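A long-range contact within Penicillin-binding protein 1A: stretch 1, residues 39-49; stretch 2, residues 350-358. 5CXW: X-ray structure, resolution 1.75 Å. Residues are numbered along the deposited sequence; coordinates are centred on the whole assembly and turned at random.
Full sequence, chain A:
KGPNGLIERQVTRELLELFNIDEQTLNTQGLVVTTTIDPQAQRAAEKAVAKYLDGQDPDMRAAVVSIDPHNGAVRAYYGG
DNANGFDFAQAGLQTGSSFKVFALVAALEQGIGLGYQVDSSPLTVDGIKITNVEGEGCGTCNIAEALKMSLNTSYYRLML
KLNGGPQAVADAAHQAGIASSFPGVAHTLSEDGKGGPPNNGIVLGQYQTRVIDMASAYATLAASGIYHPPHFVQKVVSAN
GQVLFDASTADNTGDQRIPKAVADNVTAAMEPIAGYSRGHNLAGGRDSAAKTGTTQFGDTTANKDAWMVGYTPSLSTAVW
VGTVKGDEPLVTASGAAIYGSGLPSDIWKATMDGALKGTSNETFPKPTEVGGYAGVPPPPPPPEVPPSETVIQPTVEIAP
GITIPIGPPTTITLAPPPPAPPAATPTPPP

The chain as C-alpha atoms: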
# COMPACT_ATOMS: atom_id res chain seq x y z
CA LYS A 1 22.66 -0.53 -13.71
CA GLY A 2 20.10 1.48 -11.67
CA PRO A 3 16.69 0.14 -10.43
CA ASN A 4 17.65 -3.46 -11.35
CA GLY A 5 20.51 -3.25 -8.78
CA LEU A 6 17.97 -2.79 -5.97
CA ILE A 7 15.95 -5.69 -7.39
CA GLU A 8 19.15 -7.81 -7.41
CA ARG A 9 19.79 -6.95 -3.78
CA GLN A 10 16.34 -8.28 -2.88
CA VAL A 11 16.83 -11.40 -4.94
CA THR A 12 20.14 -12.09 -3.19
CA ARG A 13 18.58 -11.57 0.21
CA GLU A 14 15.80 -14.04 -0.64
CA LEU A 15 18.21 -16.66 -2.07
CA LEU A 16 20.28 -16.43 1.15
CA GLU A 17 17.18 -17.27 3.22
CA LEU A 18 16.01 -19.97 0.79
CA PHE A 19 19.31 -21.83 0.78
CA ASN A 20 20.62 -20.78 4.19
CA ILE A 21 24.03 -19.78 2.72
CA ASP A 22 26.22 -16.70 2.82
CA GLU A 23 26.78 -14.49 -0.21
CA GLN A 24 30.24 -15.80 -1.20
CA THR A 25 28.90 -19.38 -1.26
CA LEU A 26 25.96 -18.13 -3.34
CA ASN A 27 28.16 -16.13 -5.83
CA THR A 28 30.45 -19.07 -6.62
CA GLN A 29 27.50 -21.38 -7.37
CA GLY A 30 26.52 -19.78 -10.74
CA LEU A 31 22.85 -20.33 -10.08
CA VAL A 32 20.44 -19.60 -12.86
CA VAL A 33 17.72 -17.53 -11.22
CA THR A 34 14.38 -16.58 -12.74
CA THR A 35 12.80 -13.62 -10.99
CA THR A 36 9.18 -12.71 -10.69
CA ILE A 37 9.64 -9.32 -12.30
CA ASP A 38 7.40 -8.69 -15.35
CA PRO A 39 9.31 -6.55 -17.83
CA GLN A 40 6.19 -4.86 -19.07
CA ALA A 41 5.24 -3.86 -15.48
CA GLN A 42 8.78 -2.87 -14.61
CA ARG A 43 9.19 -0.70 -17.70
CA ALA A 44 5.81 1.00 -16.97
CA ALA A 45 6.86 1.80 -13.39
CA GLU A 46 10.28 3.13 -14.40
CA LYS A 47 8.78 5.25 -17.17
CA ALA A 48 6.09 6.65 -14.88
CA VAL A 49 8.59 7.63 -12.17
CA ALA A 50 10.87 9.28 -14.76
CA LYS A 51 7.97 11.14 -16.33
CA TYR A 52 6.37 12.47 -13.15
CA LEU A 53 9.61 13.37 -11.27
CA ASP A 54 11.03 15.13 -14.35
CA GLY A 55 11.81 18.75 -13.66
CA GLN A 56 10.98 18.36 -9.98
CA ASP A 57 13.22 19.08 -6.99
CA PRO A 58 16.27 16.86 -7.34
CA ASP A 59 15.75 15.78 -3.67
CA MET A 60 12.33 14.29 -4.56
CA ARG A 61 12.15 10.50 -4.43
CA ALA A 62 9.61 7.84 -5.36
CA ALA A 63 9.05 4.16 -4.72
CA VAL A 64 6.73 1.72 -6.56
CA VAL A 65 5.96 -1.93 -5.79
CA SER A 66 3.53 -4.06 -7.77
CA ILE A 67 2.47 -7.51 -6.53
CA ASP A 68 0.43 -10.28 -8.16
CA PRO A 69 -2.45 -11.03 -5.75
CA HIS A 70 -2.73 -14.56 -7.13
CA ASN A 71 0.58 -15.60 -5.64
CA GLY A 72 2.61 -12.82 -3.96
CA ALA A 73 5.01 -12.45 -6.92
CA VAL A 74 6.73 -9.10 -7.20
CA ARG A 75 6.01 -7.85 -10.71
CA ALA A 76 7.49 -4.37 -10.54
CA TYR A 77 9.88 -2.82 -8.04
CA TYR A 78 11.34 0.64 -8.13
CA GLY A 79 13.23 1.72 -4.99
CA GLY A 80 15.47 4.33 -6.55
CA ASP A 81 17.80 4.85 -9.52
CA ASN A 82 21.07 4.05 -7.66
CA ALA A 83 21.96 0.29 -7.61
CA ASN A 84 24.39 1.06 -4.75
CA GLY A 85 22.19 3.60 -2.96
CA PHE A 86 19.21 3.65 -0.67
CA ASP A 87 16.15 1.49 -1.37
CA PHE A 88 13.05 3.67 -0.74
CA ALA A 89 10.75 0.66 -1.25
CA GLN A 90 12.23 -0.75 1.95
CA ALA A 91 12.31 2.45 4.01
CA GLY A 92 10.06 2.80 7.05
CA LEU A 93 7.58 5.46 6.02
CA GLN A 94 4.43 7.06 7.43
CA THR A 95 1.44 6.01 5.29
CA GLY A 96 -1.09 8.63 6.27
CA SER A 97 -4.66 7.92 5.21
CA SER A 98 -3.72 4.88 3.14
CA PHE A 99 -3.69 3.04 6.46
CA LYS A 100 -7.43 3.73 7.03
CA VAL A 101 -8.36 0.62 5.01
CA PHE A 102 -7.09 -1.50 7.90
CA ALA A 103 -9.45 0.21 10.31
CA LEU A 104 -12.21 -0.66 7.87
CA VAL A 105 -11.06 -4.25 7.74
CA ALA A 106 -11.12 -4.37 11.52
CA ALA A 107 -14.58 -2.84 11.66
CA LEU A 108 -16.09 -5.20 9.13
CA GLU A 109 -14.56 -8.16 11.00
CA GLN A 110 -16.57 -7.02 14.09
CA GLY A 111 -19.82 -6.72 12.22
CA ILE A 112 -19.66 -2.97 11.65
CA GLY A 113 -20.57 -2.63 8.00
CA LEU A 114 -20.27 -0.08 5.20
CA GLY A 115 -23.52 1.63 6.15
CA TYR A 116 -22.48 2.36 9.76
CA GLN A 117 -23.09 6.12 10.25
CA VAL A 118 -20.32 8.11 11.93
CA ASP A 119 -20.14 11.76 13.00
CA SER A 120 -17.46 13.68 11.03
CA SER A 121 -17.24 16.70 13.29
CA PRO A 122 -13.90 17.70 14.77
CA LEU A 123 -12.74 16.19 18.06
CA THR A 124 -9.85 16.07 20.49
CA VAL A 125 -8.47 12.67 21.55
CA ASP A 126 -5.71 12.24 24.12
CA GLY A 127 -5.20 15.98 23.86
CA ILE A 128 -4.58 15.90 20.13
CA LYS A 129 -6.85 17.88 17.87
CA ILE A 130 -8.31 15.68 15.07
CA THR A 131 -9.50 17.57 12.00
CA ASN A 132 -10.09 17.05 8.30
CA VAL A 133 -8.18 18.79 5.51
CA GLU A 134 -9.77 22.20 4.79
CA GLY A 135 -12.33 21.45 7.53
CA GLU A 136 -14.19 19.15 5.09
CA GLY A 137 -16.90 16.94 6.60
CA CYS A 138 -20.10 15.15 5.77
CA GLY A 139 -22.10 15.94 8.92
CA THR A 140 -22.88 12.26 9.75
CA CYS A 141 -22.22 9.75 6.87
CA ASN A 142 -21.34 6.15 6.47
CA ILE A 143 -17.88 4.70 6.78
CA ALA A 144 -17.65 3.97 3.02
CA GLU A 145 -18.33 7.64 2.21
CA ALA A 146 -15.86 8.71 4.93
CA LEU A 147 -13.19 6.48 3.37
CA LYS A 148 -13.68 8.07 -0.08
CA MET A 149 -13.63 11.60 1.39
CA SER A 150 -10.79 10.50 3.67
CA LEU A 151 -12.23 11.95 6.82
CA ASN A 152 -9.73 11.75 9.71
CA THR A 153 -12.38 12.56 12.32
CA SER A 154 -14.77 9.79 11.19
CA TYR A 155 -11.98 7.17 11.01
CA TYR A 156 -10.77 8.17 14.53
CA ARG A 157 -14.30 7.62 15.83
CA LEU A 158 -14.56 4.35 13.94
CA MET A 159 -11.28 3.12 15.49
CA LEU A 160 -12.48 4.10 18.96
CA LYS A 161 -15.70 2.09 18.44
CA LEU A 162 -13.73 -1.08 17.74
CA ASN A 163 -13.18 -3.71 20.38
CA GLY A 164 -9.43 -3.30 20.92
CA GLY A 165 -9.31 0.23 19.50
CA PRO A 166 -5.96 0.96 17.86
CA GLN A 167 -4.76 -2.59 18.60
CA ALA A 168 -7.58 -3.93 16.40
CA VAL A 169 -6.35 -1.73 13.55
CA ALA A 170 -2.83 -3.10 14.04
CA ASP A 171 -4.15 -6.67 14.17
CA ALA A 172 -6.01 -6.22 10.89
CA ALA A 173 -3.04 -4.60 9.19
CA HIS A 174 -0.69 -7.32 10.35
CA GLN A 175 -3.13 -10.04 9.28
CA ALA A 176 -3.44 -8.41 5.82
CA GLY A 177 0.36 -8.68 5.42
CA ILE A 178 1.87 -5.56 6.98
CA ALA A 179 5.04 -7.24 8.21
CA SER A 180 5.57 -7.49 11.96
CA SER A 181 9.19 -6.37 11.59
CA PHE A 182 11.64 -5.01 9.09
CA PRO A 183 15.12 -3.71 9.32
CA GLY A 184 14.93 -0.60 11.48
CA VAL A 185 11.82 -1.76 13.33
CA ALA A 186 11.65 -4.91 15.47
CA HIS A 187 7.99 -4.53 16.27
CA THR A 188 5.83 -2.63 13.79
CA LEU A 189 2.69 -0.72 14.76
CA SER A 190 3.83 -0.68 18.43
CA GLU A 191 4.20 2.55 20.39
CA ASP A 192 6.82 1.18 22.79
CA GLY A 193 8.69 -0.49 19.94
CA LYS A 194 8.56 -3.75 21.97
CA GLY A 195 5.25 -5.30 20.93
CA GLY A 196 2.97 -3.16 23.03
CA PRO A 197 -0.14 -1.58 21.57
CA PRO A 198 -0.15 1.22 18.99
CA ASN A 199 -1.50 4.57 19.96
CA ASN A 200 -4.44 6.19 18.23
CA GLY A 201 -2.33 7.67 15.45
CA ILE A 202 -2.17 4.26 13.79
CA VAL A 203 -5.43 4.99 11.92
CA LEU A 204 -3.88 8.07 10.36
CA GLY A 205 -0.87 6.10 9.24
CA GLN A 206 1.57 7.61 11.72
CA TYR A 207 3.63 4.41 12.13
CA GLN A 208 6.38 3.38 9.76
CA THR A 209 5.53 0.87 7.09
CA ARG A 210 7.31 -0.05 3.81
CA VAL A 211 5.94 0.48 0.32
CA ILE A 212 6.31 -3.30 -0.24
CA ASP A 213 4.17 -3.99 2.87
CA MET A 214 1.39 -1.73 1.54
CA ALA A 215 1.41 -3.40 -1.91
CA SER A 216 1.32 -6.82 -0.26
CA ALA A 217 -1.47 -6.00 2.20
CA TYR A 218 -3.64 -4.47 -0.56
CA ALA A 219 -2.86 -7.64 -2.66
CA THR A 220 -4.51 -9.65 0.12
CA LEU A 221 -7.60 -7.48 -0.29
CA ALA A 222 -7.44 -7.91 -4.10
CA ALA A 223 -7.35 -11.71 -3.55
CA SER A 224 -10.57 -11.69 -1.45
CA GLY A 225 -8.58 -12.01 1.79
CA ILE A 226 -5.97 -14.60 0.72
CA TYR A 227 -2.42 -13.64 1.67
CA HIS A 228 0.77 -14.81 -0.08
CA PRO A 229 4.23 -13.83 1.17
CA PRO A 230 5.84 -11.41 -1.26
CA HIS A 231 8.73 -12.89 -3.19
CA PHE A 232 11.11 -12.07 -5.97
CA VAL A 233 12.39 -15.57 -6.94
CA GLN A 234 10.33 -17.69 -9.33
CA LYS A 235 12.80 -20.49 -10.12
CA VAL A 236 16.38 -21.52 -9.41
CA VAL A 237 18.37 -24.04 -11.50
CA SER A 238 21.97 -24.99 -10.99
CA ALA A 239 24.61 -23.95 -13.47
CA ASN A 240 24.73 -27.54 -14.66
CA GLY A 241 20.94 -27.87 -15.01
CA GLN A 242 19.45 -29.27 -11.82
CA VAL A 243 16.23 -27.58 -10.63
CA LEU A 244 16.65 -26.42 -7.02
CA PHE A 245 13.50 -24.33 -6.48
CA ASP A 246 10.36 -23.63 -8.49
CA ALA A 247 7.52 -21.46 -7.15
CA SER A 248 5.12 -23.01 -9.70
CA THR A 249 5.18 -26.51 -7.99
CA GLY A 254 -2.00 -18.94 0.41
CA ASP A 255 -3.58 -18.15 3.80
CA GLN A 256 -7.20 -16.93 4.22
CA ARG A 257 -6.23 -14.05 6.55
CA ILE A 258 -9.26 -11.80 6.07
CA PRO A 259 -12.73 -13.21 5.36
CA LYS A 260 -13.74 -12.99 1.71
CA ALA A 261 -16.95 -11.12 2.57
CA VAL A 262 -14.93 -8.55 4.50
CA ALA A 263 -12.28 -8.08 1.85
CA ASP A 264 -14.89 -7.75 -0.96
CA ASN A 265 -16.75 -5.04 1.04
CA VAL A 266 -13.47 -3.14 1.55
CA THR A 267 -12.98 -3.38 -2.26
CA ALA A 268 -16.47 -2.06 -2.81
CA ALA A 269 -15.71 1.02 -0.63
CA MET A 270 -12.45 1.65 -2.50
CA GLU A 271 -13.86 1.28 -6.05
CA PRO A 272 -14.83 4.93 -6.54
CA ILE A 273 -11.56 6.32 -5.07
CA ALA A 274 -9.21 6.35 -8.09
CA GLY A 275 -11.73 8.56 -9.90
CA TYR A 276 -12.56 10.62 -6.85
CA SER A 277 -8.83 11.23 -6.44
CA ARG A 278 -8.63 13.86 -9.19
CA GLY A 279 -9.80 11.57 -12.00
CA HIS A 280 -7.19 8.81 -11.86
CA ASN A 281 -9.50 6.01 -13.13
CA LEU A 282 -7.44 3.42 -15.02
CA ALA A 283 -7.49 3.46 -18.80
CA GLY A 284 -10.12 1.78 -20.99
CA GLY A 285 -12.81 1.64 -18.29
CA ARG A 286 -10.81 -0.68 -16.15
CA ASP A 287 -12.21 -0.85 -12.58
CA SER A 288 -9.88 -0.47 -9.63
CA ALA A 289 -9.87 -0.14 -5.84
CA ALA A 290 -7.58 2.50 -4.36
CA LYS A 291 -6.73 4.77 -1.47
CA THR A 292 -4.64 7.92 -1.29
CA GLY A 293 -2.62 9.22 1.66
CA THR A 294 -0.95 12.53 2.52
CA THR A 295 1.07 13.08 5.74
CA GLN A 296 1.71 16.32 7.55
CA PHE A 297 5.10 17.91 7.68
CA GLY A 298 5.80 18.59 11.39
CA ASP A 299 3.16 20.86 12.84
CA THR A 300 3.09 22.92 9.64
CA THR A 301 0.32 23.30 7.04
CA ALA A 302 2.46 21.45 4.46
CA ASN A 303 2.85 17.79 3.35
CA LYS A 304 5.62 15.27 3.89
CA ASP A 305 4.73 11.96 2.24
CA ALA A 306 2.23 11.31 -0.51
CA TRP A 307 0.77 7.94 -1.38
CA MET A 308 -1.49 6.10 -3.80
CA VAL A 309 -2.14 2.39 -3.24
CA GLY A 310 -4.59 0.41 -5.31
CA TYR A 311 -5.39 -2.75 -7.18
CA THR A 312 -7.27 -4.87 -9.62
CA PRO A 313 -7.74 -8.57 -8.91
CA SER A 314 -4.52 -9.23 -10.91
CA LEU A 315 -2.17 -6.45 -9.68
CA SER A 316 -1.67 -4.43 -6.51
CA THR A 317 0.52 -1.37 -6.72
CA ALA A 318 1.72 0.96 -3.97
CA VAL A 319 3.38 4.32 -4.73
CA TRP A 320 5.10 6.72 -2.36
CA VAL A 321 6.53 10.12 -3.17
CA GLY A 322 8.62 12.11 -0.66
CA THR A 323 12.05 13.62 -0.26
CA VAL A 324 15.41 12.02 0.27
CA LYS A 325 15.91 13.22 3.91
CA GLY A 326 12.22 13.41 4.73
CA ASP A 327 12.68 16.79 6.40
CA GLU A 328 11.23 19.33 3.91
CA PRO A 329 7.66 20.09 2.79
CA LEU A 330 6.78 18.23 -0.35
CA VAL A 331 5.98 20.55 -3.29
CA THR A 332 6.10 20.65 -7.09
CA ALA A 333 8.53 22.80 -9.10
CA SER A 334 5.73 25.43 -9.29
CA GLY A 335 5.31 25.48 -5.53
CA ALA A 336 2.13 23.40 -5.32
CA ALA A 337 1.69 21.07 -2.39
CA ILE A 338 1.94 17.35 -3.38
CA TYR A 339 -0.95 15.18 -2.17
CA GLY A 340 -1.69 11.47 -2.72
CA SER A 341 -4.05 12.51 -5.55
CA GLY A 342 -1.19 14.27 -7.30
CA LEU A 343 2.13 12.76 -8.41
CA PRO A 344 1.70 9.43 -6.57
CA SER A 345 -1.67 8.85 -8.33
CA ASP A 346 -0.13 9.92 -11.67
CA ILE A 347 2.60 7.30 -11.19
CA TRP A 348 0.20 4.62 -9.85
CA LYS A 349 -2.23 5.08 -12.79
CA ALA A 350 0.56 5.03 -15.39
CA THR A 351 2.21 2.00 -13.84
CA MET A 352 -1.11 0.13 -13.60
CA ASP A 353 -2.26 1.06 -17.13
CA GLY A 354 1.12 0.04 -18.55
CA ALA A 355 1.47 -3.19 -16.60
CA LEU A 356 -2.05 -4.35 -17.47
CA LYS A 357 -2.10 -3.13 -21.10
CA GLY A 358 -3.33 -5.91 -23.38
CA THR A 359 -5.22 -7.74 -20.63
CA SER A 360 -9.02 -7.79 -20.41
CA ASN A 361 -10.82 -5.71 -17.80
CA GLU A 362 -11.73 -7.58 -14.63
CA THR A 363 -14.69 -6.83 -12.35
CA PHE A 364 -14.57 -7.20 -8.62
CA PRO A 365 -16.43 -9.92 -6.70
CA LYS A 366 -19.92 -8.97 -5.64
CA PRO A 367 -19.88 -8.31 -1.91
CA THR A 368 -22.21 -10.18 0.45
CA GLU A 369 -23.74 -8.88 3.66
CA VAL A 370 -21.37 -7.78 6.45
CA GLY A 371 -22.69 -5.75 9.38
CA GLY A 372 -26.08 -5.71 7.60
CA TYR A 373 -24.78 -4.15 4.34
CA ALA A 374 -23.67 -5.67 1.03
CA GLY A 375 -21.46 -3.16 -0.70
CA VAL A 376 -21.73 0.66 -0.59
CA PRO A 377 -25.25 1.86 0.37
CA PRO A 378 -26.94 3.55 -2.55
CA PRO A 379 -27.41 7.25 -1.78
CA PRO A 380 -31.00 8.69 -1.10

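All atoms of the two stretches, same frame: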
# COMPACT_ATOMS: atom_id res chain seq x y z
N PRO A 39 8.69 -7.71 -17.17
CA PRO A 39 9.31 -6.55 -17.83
C PRO A 39 8.37 -5.46 -18.22
O PRO A 39 8.73 -4.27 -18.13
CB PRO A 39 9.94 -7.18 -19.09
CG PRO A 39 10.34 -8.54 -18.59
CD PRO A 39 9.23 -8.99 -17.70
N GLN A 40 7.19 -5.84 -18.66
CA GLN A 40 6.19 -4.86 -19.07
C GLN A 40 5.78 -4.00 -17.88
O GLN A 40 5.62 -2.76 -18.04
CB GLN A 40 4.96 -5.51 -19.71
CG GLN A 40 3.86 -4.57 -20.17
CD GLN A 40 2.71 -5.26 -20.85
OE1 GLN A 40 2.90 -6.20 -21.64
NE2 GLN A 40 1.51 -4.76 -20.64
N ALA A 41 5.60 -4.63 -16.71
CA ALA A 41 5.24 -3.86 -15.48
C ALA A 41 6.39 -3.01 -15.01
O ALA A 41 6.24 -1.82 -14.68
CB ALA A 41 4.76 -4.79 -14.38
N GLN A 42 7.57 -3.60 -15.03
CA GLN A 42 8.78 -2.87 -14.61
C GLN A 42 9.06 -1.68 -15.46
O GLN A 42 9.36 -0.62 -14.93
CB GLN A 42 9.99 -3.80 -14.58
CG GLN A 42 11.26 -3.22 -13.95
CD GLN A 42 11.10 -2.92 -12.47
OE1 GLN A 42 10.35 -3.58 -11.78
NE2 GLN A 42 11.86 -1.95 -11.98
N ARG A 43 9.00 -1.83 -16.78
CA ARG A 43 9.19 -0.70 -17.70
C ARG A 43 8.15 0.41 -17.47
O ARG A 43 8.48 1.62 -17.50
CB ARG A 43 9.18 -1.18 -19.17
CG ARG A 43 10.45 -1.99 -19.58
CD ARG A 43 10.58 -2.33 -21.10
NE ARG A 43 9.27 -2.07 -21.64
CZ ARG A 43 8.30 -2.98 -21.90
NH1 ARG A 43 7.08 -2.49 -22.26
NH2 ARG A 43 8.57 -4.34 -21.88
N ALA A 44 6.91 0.01 -17.21
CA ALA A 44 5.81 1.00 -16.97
C ALA A 44 6.10 1.78 -15.70
O ALA A 44 5.94 3.03 -15.68
CB ALA A 44 4.44 0.32 -16.89
N ALA A 45 6.57 1.10 -14.66
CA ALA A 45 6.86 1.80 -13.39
C ALA A 45 8.01 2.77 -13.56
O ALA A 45 7.92 3.92 -13.10
CB ALA A 45 7.21 0.81 -12.27
N GLU A 46 9.11 2.30 -14.18
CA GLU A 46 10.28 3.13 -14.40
C GLU A 46 9.98 4.36 -15.26
O GLU A 46 10.40 5.50 -14.93
CB GLU A 46 11.45 2.31 -14.97
CG GLU A 46 12.00 1.30 -13.97
CD GLU A 46 13.24 0.52 -14.41
OE1 GLU A 46 13.95 0.99 -15.33
OE2 GLU A 46 13.55 -0.54 -13.83
N LYS A 47 9.23 4.15 -16.33
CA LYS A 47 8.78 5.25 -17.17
C LYS A 47 7.92 6.29 -16.44
O LYS A 47 8.06 7.51 -16.67
CB LYS A 47 8.01 4.70 -18.36
CG LYS A 47 7.60 5.80 -19.31
CD LYS A 47 6.83 5.25 -20.54
CE LYS A 47 6.03 6.37 -21.26
NZ LYS A 47 5.40 7.50 -20.45
N ALA A 48 7.01 5.78 -15.60
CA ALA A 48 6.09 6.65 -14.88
C ALA A 48 6.88 7.50 -13.88
O ALA A 48 6.66 8.73 -13.80
CB ALA A 48 5.08 5.84 -14.14
N VAL A 49 7.79 6.88 -13.15
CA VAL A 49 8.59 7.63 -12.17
C VAL A 49 9.41 8.70 -12.90
O VAL A 49 9.44 9.85 -12.44
CB VAL A 49 9.52 6.73 -11.32
CG1 VAL A 49 10.51 7.54 -10.46
CG2 VAL A 49 8.72 5.83 -10.43
N ALA A 350 -0.29 5.33 -14.24
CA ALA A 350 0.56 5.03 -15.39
C ALA A 350 1.20 3.67 -15.26
O ALA A 350 1.26 2.90 -16.25
CB ALA A 350 1.62 6.09 -15.53
N THR A 351 1.61 3.32 -14.06
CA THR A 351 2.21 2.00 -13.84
C THR A 351 1.16 0.91 -14.06
O THR A 351 1.41 -0.11 -14.74
CB THR A 351 2.75 1.92 -12.40
OG1 THR A 351 3.81 2.90 -12.21
CG2 THR A 351 3.34 0.50 -12.14
N MET A 352 -0.03 1.13 -13.48
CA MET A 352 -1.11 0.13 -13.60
C MET A 352 -1.55 -0.05 -15.06
O MET A 352 -1.61 -1.18 -15.56
CB MET A 352 -2.29 0.46 -12.70
CG MET A 352 -1.97 0.23 -11.21
SD MET A 352 -1.90 -1.50 -10.75
CE MET A 352 -3.63 -1.91 -10.49
N ASP A 353 -1.80 1.06 -15.72
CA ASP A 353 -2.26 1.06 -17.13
C ASP A 353 -1.21 0.33 -18.00
O ASP A 353 -1.54 -0.54 -18.82
CB ASP A 353 -2.45 2.50 -17.64
CG ASP A 353 -3.73 3.17 -17.13
OD1 ASP A 353 -4.67 2.44 -16.70
OD2 ASP A 353 -3.83 4.41 -17.29
N GLY A 354 0.06 0.69 -17.82
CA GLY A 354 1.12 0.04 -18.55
C GLY A 354 1.29 -1.45 -18.27
O GLY A 354 1.54 -2.24 -19.20
N ALA A 355 1.25 -1.82 -16.99
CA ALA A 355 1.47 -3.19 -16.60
C ALA A 355 0.36 -4.08 -17.07
O ALA A 355 0.61 -5.25 -17.39
CB ALA A 355 1.60 -3.28 -15.08
N LEU A 356 -0.87 -3.56 -17.14
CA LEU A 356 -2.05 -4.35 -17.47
C LEU A 356 -2.50 -4.20 -18.94
O LEU A 356 -3.45 -4.89 -19.38
CB LEU A 356 -3.20 -3.91 -16.57
CG LEU A 356 -2.93 -4.16 -15.09
CD1 LEU A 356 -4.12 -3.71 -14.28
CD2 LEU A 356 -2.70 -5.65 -14.89
N LYS A 357 -1.81 -3.34 -19.69
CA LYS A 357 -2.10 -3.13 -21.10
C LYS A 357 -2.11 -4.49 -21.83
O LYS A 357 -1.23 -5.30 -21.66
CB LYS A 357 -1.07 -2.22 -21.74
CG LYS A 357 -1.47 -1.84 -23.15
CD LYS A 357 -0.49 -0.85 -23.72
CE LYS A 357 -1.00 -0.37 -25.03
NZ LYS A 357 -0.04 0.58 -25.64
N GLY A 358 -3.16 -4.70 -22.62
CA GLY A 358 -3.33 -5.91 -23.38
C GLY A 358 -4.05 -7.02 -22.63
O GLY A 358 -4.24 -8.09 -23.20

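Residues 39-49 form one continuous helical stretch, documented by an unbroken series of i to i+4 backbone hydrogen bonds that runs from Arg 43 N to Pro 39 O (2.8 Å) through Val 49 N to Ala 45 O (3.0 Å). The second stretch enters as the later part of a helix begun earlier in the chain, and the same pattern holds it: Gly 354 N donates to Ala 350 O at 3.0 Å, Ala 355 N to Thr 351 O at 2.8 Å, and Leu 356 N to Met 352 O at 3.0 Å. Lys 357 and Gly 358 then leave the helical conformation, with phi/psi of -53/131 and 89/-1.

The two helices run roughly antiparallel, their N-to-C directions 154° apart, and their axes approach to 7.7 Å. That is a tight packing distance, and the register shows where it is achieved: the CA atoms of Ala 41 and Ala 355 are 4.0 Å apart, those of Ala 45 and Thr 351 4.7 Å, and those of Ala 48 and Ala 350 5.8 Å. Small residues dominate these positions, so the backbones can come close without long side chains between them. Together the stretches bury 378 Å².

Ala 44 occupies the centre of the contact as a knob in a hole made by Ala 350, Thr 351, Gly 354 and Ala 355. Its CA-to-CB bond points toward the other helix, and Ala 44 CB lies 3.7 Å from both Gly 354 CA and Thr 351 O, with Ala 355 N at 3.8 Å. The absence of a side chain at Gly 354 is essential to this fit: an ideal CB there would point toward the first helix and fall 2.5 Å from Ala 44 CB, a clear clash.

Methyl pairs lie to both sides of this knob along the helix. Ala 41 CB meets Ala 355 CB at 3.6 Å, and Ala 48 CB meets Ala 350 CB at 3.7 Å, both van der Waals contacts between apolar side chains. Thr 351, chi1 -63° (m), packs beside Ala 45: Thr 351 CG2 is 3.9 Å from Ala 45 CB, while Thr 351 OG1 is 3.5 Å from Ala 45 CA and 3.7 Å from Ala 48 CB. These neighbours of OG1 are carbons; the hydroxyl finds its hydrogen bonding elsewhere in the structure.

Polar interaction is concentrated at Gln 40. Its side chain is extended through chi1 180° and chi2 177° (both t), which carries the amide to the C-terminal part of the second stretch. There Gln 40 NE2 donates to Gly 354 O at 2.9 Å with an N-H...O angle of 160°, and to Lys 357 O at 3.0 Å with an angle of 157°. Two near-linear bonds from one amide thus tie the helical carbonyl of Gly 354 to that of Lys 357, beyond the regular helical turn. The side chain of Lys 357, by contrast, is extended throughout and its end leads away from the first helix.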